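Local coordinates for protein myosin-2 (Saccharomyces cerevisiae, PDB 2F6H) that carries organelles and other cargo along actin cables as a class V myosin motor, this chain being its globular cargo-binding tail domain, at residues I157-L162 with H229-T234. Sequence-based numbering, arbitrary orientation.
Sequences IWLKKL and HAVVTT
Val-231 and Thr-234, one helical turn apart, present methyl groups to Trp-158, Leu-159 and Leu-162, and the result is a worked example of two helical segments packed through apolar side chains, with no hydrogen bond between them. Helix 130-176 and helix 225-248 run in roughly the same direction here, their short axes inclined at -37° and 11.1 Å apart, a spacing wide enough for leucine, valine and indole side chains to meet between the axes.

Among the apolar contacts, Val-231 divides its two methyls among three neighbours. CG2 meets CZ3 of Trp-158 at 4.0 Å, at the rim of the indole and near its plane, whereas CG1 faces both CD2 of Leu-162 (4.4 Å) and CD1 of Leu-159 (4.5 Å). The same CD2 of Leu-162 sits over the centre of the Trp-158 ring, 3.4 Å above its plane, so Leu-162 covers a face while Val-231 closes an edge. The CB bond of Leu-159 points toward helix 225-248, and with CG anti to its own N (chi1 -165°) CG2 of Thr-234 rests against the end of the leucine fork, 3.9 Å from Leu-159 CD2 and 4.1 Å from CD1.

The one polar atom of the indole is bonded outside the two segments: Trp-158 NE1 donates to the carbonyl of Leu-93, which, with Leu-162 over the face, should limit how far the indole can turn. Met-218 of helix 204-220 touches both Trp-158 and Val-231, and Phe-379 reaches Leu-159 and Thr-234.

With no hydrogen bond crossing between the two segments, cohesion near the middle of this all-helical tail domain rests on shape and van der Waals contact, shared with the neighbouring helices.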
loop_
_atom_site.group_PDB
_atom_site.type_symbol
_atom_site.label_atom_id
_atom_site.label_comp_id
_atom_site.label_asym_id
_atom_site.label_seq_id
_atom_site.Cartn_x
_atom_site.Cartn_y
_atom_site.Cartn_z
ATOM N N ILE A 157 -6.205 -2.101 -5.495
ATOM C CA ILE A 157 -6.203 -1.107 -6.549
ATOM C C ILE A 157 -5.056 -0.134 -6.311
ATOM O O ILE A 157 -4.265 0.149 -7.223
ATOM C CB ILE A 157 -7.566 -0.371 -6.608
ATOM C CG1 ILE A 157 -8.639 -1.295 -7.187
ATOM C CG2 ILE A 157 -7.482 0.899 -7.468
ATOM C CD1 ILE A 157 -10.048 -0.926 -6.749
ATOM N N TRP A 158 -4.946 0.335 -5.075
ATOM C CA TRP A 158 -3.930 1.314 -4.683
ATOM C C TRP A 158 -2.527 0.725 -4.744
ATOM O O TRP A 158 -1.625 1.324 -5.306
ATOM C CB TRP A 158 -4.270 1.880 -3.275
ATOM C CG TRP A 158 -3.343 2.923 -2.734
ATOM C CD1 TRP A 158 -3.166 4.172 -3.210
ATOM C CD2 TRP A 158 -2.481 2.803 -1.594
ATOM N NE1 TRP A 158 -2.231 4.834 -2.459
ATOM C CE2 TRP A 158 -1.824 4.023 -1.440
ATOM C CE3 TRP A 158 -2.227 1.786 -0.677
ATOM C CZ2 TRP A 158 -0.894 4.255 -0.420
ATOM C CZ3 TRP A 158 -1.311 2.012 0.331
ATOM C CH2 TRP A 158 -0.644 3.236 0.447
ATOM N N LEU A 159 -2.350 -0.483 -4.234
ATOM C CA LEU A 159 -1.015 -1.098 -4.247
ATOM C C LEU A 159 -0.505 -1.309 -5.663
ATOM O O LEU A 159 0.678 -1.082 -5.941
ATOM C CB LEU A 159 -1.008 -2.410 -3.458
ATOM C CG LEU A 159 0.325 -3.067 -3.027
ATOM C CD1 LEU A 159 1.431 -2.121 -2.646
ATOM C CD2 LEU A 159 0.069 -4.006 -1.868
ATOM N N LYS A 160 -1.399 -1.660 -6.588
ATOM C CA LYS A 160 -0.997 -1.814 -7.988
ATOM C C LYS A 160 -0.553 -0.501 -8.611
ATOM O O LYS A 160 0.441 -0.465 -9.334
ATOM C CB LYS A 160 -2.118 -2.433 -8.831
ATOM C CG LYS A 160 -1.720 -2.729 -10.281
ATOM C CD LYS A 160 -2.927 -3.325 -11.090
ATOM C CE LYS A 160 -3.073 -4.809 -10.870
ATOM N NZ LYS A 160 -1.742 -5.457 -10.777
ATOM N N LYS A 161 -1.296 0.568 -8.348
ATOM C CA LYS A 161 -0.935 1.903 -8.798
ATOM C C LYS A 161 0.433 2.344 -8.254
ATOM O O LYS A 161 1.174 3.043 -8.938
ATOM C CB LYS A 161 -2.003 2.929 -8.397
ATOM C CG LYS A 161 -3.303 2.784 -9.161
ATOM C CD LYS A 161 -4.339 3.786 -8.680
ATOM C CE LYS A 161 -5.680 3.619 -9.352
ATOM N NZ LYS A 161 -5.800 4.557 -10.499
ATOM N N LEU A 162 0.731 1.923 -7.029
ATOM C CA LEU A 162 1.985 2.270 -6.373
ATOM C C LEU A 162 3.114 1.546 -7.092
ATOM O O LEU A 162 4.166 2.124 -7.343
ATOM C CB LEU A 162 1.987 1.817 -4.912
ATOM C CG LEU A 162 1.789 2.806 -3.774
ATOM C CD1 LEU A 162 1.128 4.084 -4.287
ATOM C CD2 LEU A 162 0.942 2.199 -2.669
ATOM N N HIS A 229 4.308 -1.884 7.103
ATOM C CA HIS A 229 5.250 -2.959 6.832
ATOM C C HIS A 229 4.852 -3.782 5.620
ATOM O O HIS A 229 5.710 -4.160 4.836
ATOM C CB HIS A 229 5.387 -3.889 8.049
ATOM C CG HIS A 229 6.238 -3.323 9.135
ATOM N ND1 HIS A 229 7.412 -3.918 9.548
ATOM C CD2 HIS A 229 6.101 -2.199 9.886
ATOM C CE1 HIS A 229 7.953 -3.190 10.513
ATOM N NE2 HIS A 229 7.177 -2.142 10.736
ATOM N N ALA A 230 3.563 -4.097 5.507
ATOM C CA ALA A 230 3.056 -4.884 4.370
ATOM C C ALA A 230 3.216 -4.116 3.070
ATOM O O ALA A 230 3.650 -4.670 2.070
ATOM C CB ALA A 230 1.630 -5.241 4.577
ATOM N N VAL A 231 2.851 -2.841 3.079
ATOM C CA VAL A 231 2.893 -2.018 1.870
ATOM C C VAL A 231 4.330 -1.941 1.428
ATOM O O VAL A 231 4.647 -2.304 0.299
ATOM C CB VAL A 231 2.324 -0.606 2.098
ATOM C CG1 VAL A 231 2.625 0.313 0.900
ATOM C CG2 VAL A 231 0.824 -0.690 2.313
ATOM N N VAL A 232 5.201 -1.528 2.347
ATOM C CA VAL A 232 6.621 -1.305 2.030
ATOM C C VAL A 232 7.387 -2.567 1.601
ATOM O O VAL A 232 8.176 -2.505 0.680
ATOM C CB VAL A 232 7.357 -0.563 3.198
ATOM C CG1 VAL A 232 8.844 -0.553 2.987
ATOM C CG2 VAL A 232 6.825 0.854 3.320
ATOM N N THR A 233 7.155 -3.682 2.277
ATOM C CA THR A 233 7.741 -4.972 1.942
ATOM C C THR A 233 7.317 -5.460 0.551
ATOM O O THR A 233 8.118 -6.029 -0.185
ATOM C CB THR A 233 7.331 -6.044 2.986
ATOM O OG1 THR A 233 7.901 -5.719 4.248
ATOM C CG2 THR A 233 7.869 -7.392 2.621
ATOM N N THR A 234 6.047 -5.263 0.214
ATOM C CA THR A 234 5.534 -5.632 -1.095
ATOM C C THR A 234 6.242 -4.771 -2.140
ATOM O O THR A 234 6.697 -5.278 -3.172
ATOM C CB THR A 234 4.013 -5.402 -1.216
ATOM O OG1 THR A 234 3.321 -6.245 -0.305
ATOM C CG2 THR A 234 3.523 -5.687 -2.656
#